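PDB 3HIN: putative 3-hydroxybutyryl-CoA dehydratase from Rhodopseudomonas palustris, which probably acts as a lyase of the enoyl-CoA hydratase/isomerase (crotonase) family, hydrating or dehydrating acyl-CoA thioesters. Local coordinates for residues 137-142 with 185-190; 69-74 with 122-127. All coordinates share one frame; numbering follows the deposited sequence.

Interaction 1: 137-142 with 185-190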
loop_
_atom_site.group_PDB
_atom_site.type_symbol
_atom_site.label_atom_id
_atom_site.label_comp_id
_atom_site.label_asym_id
_atom_site.label_seq_id
_atom_site.Cartn_x
_atom_site.Cartn_y
_atom_site.Cartn_z
ATOM N N ALA A 137 32.114 0.601 9.076
ATOM C CA ALA A 137 30.631 0.611 9.124
ATOM C C ALA A 137 30.198 -0.756 8.651
ATOM O O ALA A 137 30.822 -1.338 7.725
ATOM C CB ALA A 137 30.071 1.731 8.232
ATOM N N TYR A 138 29.177 -1.311 9.289
ATOM C CA TYR A 138 28.625 -2.585 8.819
ATOM C C TYR A 138 27.123 -2.582 9.025
ATOM O O TYR A 138 26.632 -1.937 9.953
ATOM C CB TYR A 138 29.288 -3.796 9.499
ATOM C CG TYR A 138 29.156 -3.827 11.008
ATOM C CD1 TYR A 138 28.126 -4.512 11.603
ATOM C CD2 TYR A 138 30.076 -3.173 11.842
ATOM C CE1 TYR A 138 27.985 -4.560 12.979
ATOM C CE2 TYR A 138 29.974 -3.234 13.258
ATOM C CZ TYR A 138 28.909 -3.930 13.797
ATOM O OH TYR A 138 28.721 -4.018 15.147
ATOM N N TYR A 139 26.418 -3.293 8.150
ATOM C CA TYR A 139 24.969 -3.157 7.975
ATOM C C TYR A 139 24.286 -4.490 8.203
ATOM O O TYR A 139 24.815 -5.572 7.782
ATOM C CB TYR A 139 24.642 -2.766 6.556
ATOM C CG TYR A 139 25.352 -1.528 6.082
ATOM C CD1 TYR A 139 24.925 -0.255 6.515
ATOM C CD2 TYR A 139 26.468 -1.617 5.248
ATOM C CE1 TYR A 139 25.569 0.880 6.125
ATOM C CE2 TYR A 139 27.159 -0.446 4.822
ATOM C CZ TYR A 139 26.672 0.789 5.255
ATOM O OH TYR A 139 27.285 1.947 4.880
ATOM N N ALA A 140 23.154 -4.437 8.902
ATOM C CA ALA A 140 22.396 -5.629 9.164
ATOM C C ALA A 140 21.006 -5.293 9.635
ATOM O O ALA A 140 20.761 -4.199 10.211
ATOM C CB ALA A 140 23.080 -6.502 10.223
ATOM N N LEU A 141 20.111 -6.255 9.411
ATOM C CA LEU A 141 18.785 -6.228 9.983
ATOM C C LEU A 141 18.559 -7.493 10.799
ATOM O O LEU A 141 17.956 -8.447 10.314
ATOM C CB LEU A 141 17.751 -6.139 8.881
ATOM C CG LEU A 141 17.859 -4.843 8.115
ATOM C CD1 LEU A 141 17.109 -5.102 6.798
ATOM C CD2 LEU A 141 17.306 -3.648 8.855
ATOM N N PRO A 142 19.041 -7.511 12.052
ATOM C CA PRO A 142 19.007 -8.734 12.891
ATOM C C PRO A 142 17.629 -9.055 13.461
ATOM O O PRO A 142 17.461 -10.061 14.120
ATOM C CB PRO A 142 19.933 -8.355 14.044
ATOM C CG PRO A 142 19.531 -6.924 14.267
ATOM C CD PRO A 142 19.665 -6.406 12.801
ATOM N N HIS A 185 26.493 -1.971 -3.133
ATOM C CA HIS A 185 25.081 -2.425 -3.218
ATOM C C HIS A 185 24.097 -1.310 -3.037
ATOM O O HIS A 185 22.891 -1.512 -3.305
ATOM C CB HIS A 185 24.738 -3.534 -2.228
ATOM C CG HIS A 185 25.624 -4.730 -2.311
ATOM N ND1 HIS A 185 25.791 -5.453 -3.476
ATOM C CD2 HIS A 185 26.351 -5.375 -1.356
ATOM C CE1 HIS A 185 26.596 -6.483 -3.248
ATOM N NE2 HIS A 185 26.962 -6.455 -1.972
ATOM N N GLY A 186 24.582 -0.137 -2.582
ATOM C CA GLY A 186 23.714 1.030 -2.514
ATOM C C GLY A 186 23.484 1.594 -1.124
ATOM O O GLY A 186 22.695 2.494 -0.975
ATOM N N PHE A 187 24.179 1.075 -0.110
ATOM C CA PHE A 187 23.956 1.520 1.230
ATOM C C PHE A 187 24.435 2.946 1.427
ATOM O O PHE A 187 23.844 3.684 2.228
ATOM C CB PHE A 187 24.626 0.609 2.247
ATOM C CG PHE A 187 23.973 -0.764 2.354
ATOM C CD1 PHE A 187 23.084 -1.035 3.379
ATOM C CD2 PHE A 187 24.239 -1.756 1.426
ATOM C CE1 PHE A 187 22.497 -2.298 3.526
ATOM C CE2 PHE A 187 23.682 -3.006 1.559
ATOM C CZ PHE A 187 22.767 -3.272 2.591
ATOM N N SER A 188 25.532 3.315 0.754
ATOM C CA SER A 188 26.056 4.651 0.893
ATOM C C SER A 188 26.498 5.191 -0.442
ATOM O O SER A 188 26.967 4.449 -1.321
ATOM C CB SER A 188 27.231 4.698 1.878
ATOM O OG SER A 188 28.428 4.034 1.373
ATOM N N GLN A 189 26.452 6.486 -0.616
ATOM C CA GLN A 189 26.966 7.028 -1.836
ATOM C C GLN A 189 28.443 7.232 -1.720
ATOM O O GLN A 189 29.117 7.324 -2.695
ATOM C CB GLN A 189 26.312 8.344 -2.151
ATOM C CG GLN A 189 24.883 8.245 -2.347
ATOM C CD GLN A 189 24.142 8.738 -1.191
ATOM O OE1 GLN A 189 24.514 8.506 -0.075
ATOM N NE2 GLN A 189 23.084 9.435 -1.447
ATOM N N TYR A 190 28.950 7.286 -0.511
ATOM C CA TYR A 190 30.393 7.461 -0.375
ATOM C C TYR A 190 31.042 6.387 0.515
ATOM O O TYR A 190 30.481 6.011 1.512
ATOM C CB TYR A 190 30.726 8.824 0.244
ATOM C CG TYR A 190 30.322 10.016 -0.600
ATOM C CD1 TYR A 190 31.246 10.604 -1.492
ATOM C CD2 TYR A 190 29.036 10.568 -0.519
ATOM C CE1 TYR A 190 30.886 11.702 -2.284
ATOM C CE2 TYR A 190 28.681 11.687 -1.323
ATOM C CZ TYR A 190 29.591 12.209 -2.193
ATOM O OH TYR A 190 29.239 13.266 -3.012
HETATM O O HOH W 1 28.751 1.586 2.469
#
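Tyr139 and Phe187 lay their rings over one another in an offset stack, centroids 4.5 Å apart and planes inclined by 21°. The pair ties strand 138-140, held in the small three-stranded sheet by backbone hydrogen bonds of Tyr138 with Val117 and Tyr139 with Tyr177, to the loop between helix 179-185 and the end strand 190-192 of the main crotonase sheet. The two side chains run past each other in opposite directions: Phe187 CD1 lies over the inner end of the tyrosine ring, 3.6 Å from Tyr139 CG, while Phe187 CB rests over the same ring as a CH-pi donor, 3.8 Å from its centroid. One side of the phenylalanine ring, CD1 and CE1, thus reaches the root of its partner, with Phe187 CE1 3.7 Å from Tyr139 CB. Both residues place CG opposite the carbonyl carbon (chi1 -55° in Tyr139, -70° in Phe187), which turns each ring toward its partner.

The stack leaves the phenol oxygen at the far end, next to Ser188. There a water links the two segments: it lies 2.8 Å from Tyr139 OH and donates to Ser188 OG at 2.7 Å. Ser188 OG in turn donates to Tyr190 O from above the carbonyl plane. Gly186 follows the helix with positive phi, where a side chain would press on the carbonyl oxygen of the residue before. Beyond the pair, Tyr177 meets the Phe187 ring, and Ala133 touches both Tyr139 and Ser188. With a leucine in place of Tyr139, the stack would probably be lost and the water left without its phenol partner. Tyrosine therefore serves two chemistries in one buried place, a flat apolar face for Phe187 and a polar end tied through water to the serine.

Interaction 2: 69-74 with 122-127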
loop_
_atom_site.group_PDB
_atom_site.type_symbol
_atom_site.label_atom_id
_atom_site.label_comp_id
_atom_site.label_asym_id
_atom_site.label_seq_id
_atom_site.Cartn_x
_atom_site.Cartn_y
_atom_site.Cartn_z
ATOM N N ASP A 69 32.592 4.427 18.847
ATOM C CA ASP A 69 32.951 3.629 17.691
ATOM C C ASP A 69 31.778 3.339 16.749
ATOM O O ASP A 69 32.015 2.929 15.624
ATOM C CB ASP A 69 33.560 2.307 18.148
ATOM C CG ASP A 69 34.841 2.500 19.004
ATOM O OD1 ASP A 69 35.513 3.578 18.921
ATOM O OD2 ASP A 69 35.170 1.520 19.750
ATOM N N HIS A 70 30.536 3.576 17.169
ATOM C CA HIS A 70 29.394 3.120 16.352
ATOM C C HIS A 70 28.439 4.237 15.938
ATOM O O HIS A 70 28.288 5.268 16.641
ATOM C CB HIS A 70 28.614 1.964 17.040
ATOM C CG HIS A 70 29.502 0.873 17.522
ATOM N ND1 HIS A 70 29.906 -0.164 16.702
ATOM C CD2 HIS A 70 30.173 0.724 18.694
ATOM C CE1 HIS A 70 30.749 -0.937 17.372
ATOM N NE2 HIS A 70 30.932 -0.412 18.578
ATOM N N PHE A 71 27.786 4.022 14.792
ATOM C CA PHE A 71 26.690 4.879 14.426
ATOM C C PHE A 71 25.472 4.608 15.341
ATOM O O PHE A 71 25.145 5.429 16.217
ATOM C CB PHE A 71 26.346 4.709 12.969
ATOM C CG PHE A 71 25.339 5.679 12.534
ATOM C CD1 PHE A 71 25.654 7.061 12.492
ATOM C CD2 PHE A 71 24.075 5.274 12.229
ATOM C CE1 PHE A 71 24.659 8.005 12.086
ATOM C CE2 PHE A 71 23.065 6.221 11.785
ATOM C CZ PHE A 71 23.336 7.548 11.746
ATOM N N SER A 72 24.838 3.456 15.172
ATOM C CA SER A 72 23.765 3.029 16.061
ATOM C C SER A 72 23.505 1.569 15.826
ATOM O O SER A 72 23.445 1.096 14.689
ATOM C CB SER A 72 22.488 3.842 15.854
ATOM O OG SER A 72 21.397 3.256 16.539
ATOM N N ALA A 73 23.376 0.845 16.926
ATOM C CA ALA A 73 23.046 -0.558 16.912
ATOM C C ALA A 73 21.541 -0.734 16.885
ATOM O O ALA A 73 21.054 -1.819 17.100
ATOM C CB ALA A 73 23.643 -1.226 18.178
ATOM N N GLY A 74 20.807 0.351 16.663
ATOM C CA GLY A 74 19.368 0.266 16.612
ATOM C C GLY A 74 18.713 0.214 17.974
ATOM O O GLY A 74 19.212 0.826 18.908
ATOM N N LEU A 122 20.035 1.388 10.907
ATOM C CA LEU A 122 20.059 1.405 9.420
ATOM C C LEU A 122 18.876 2.272 8.924
ATOM O O LEU A 122 19.018 3.067 8.024
ATOM C CB LEU A 122 20.026 -0.031 8.846
ATOM C CG LEU A 122 20.078 -0.248 7.311
ATOM C CD1 LEU A 122 21.189 0.614 6.746
ATOM C CD2 LEU A 122 20.390 -1.706 7.051
ATOM N N GLU A 123 17.725 2.148 9.573
ATOM C CA GLU A 123 16.502 2.844 9.160
ATOM C C GLU A 123 16.702 4.359 9.288
ATOM O O GLU A 123 16.368 5.123 8.364
ATOM C CB GLU A 123 15.310 2.357 9.984
ATOM C CG GLU A 123 14.984 0.888 9.654
ATOM C CD GLU A 123 13.781 0.334 10.445
ATOM O OE1 GLU A 123 13.965 0.098 11.641
ATOM O OE2 GLU A 123 12.662 0.139 9.896
ATOM N N LEU A 124 17.353 4.765 10.370
ATOM C CA LEU A 124 17.771 6.150 10.575
ATOM C C LEU A 124 18.674 6.612 9.412
ATOM O O LEU A 124 18.450 7.650 8.806
ATOM C CB LEU A 124 18.587 6.202 11.854
ATOM C CG LEU A 124 19.115 7.565 12.222
ATOM C CD1 LEU A 124 17.926 8.446 12.029
ATOM C CD2 LEU A 124 19.468 7.553 13.741
ATOM N N ALA A 125 19.711 5.823 9.142
ATOM C CA ALA A 125 20.592 6.104 8.060
ATOM C C ALA A 125 19.853 6.194 6.760
ATOM O O ALA A 125 20.200 7.027 5.915
ATOM C CB ALA A 125 21.684 5.035 7.932
ATOM N N CYS A 126 18.857 5.342 6.573
ATOM C CA CYS A 126 18.081 5.365 5.308
ATOM C C CYS A 126 17.302 6.647 5.077
ATOM O O CYS A 126 17.032 7.012 3.911
ATOM C CB CYS A 126 17.145 4.157 5.184
ATOM S SG CYS A 126 18.203 2.717 4.806
ATOM N N ALA A 127 16.872 7.285 6.175
ATOM C CA ALA A 127 16.069 8.475 6.074
ATOM C C ALA A 127 16.906 9.625 5.574
ATOM O O ALA A 127 16.355 10.545 4.954
ATOM C CB ALA A 127 15.378 8.804 7.418
#
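Phe71 points its ring at the helix 120-127. The outer corner of the ring, CE2 with CZ beside it, meets Leu124, Phe71 CE2 lying 4.2 Å from Leu124 CG; the same CE2 is 4.3 Å from Ala125 CB. Both helix residues approach the ring obliquely. The phenylalanine reaches them because its CG stands opposite the backbone N (chi1 -173°), extending the ring from the loop. Leucine supplies a branched carbon to meet it, whereas the small methyl of Ala125 lets a broad ring come close to the helix.

In the next shell, Val117 touches both Phe71 and Ala125, and Phe99 and Ile102 of helix 85-103 pack on Leu124. Behind Phe71, Ser72 OG accepts from Gly74 N at 3.0 Å, forming an ST turn, and donates to Asn38 O; Gly74 suits the positive phi there. The side chain of Asn38 donates to Phe71 O, and backbone hydrogen bonds join Ser72 to Ala116 and Ile118. As in other crotonases, this loop and the helix's N-terminal end probably border the oxyanion hole. Hydrogen bonds fix the loop's course, while its meeting with the helix rests on weakly directional van der Waals contact between buried apolar groups.

Overall arrangement
Both contacts are buried within one subunit of the crotonase-like fold, their centres about 9 Å apart, and neither is touched by the other chain of the assembly. Strand 116-118 is their common neighbour, since Val117 packs on Tyr139 in interaction 1 and on Phe71 in interaction 2. Leu122 of the helix joins them directly: Leu122 CD1 lies 3.8 Å from Tyr139 CD1, and its other methyl packs on Leu141 and Phe187. Interaction 2, nearer the centre of the chain, is purely apolar across its segments, one aromatic ring against aliphatic groups. Interaction 1 lies farther out, combines two aromatic rings and includes a water between hydroxyls.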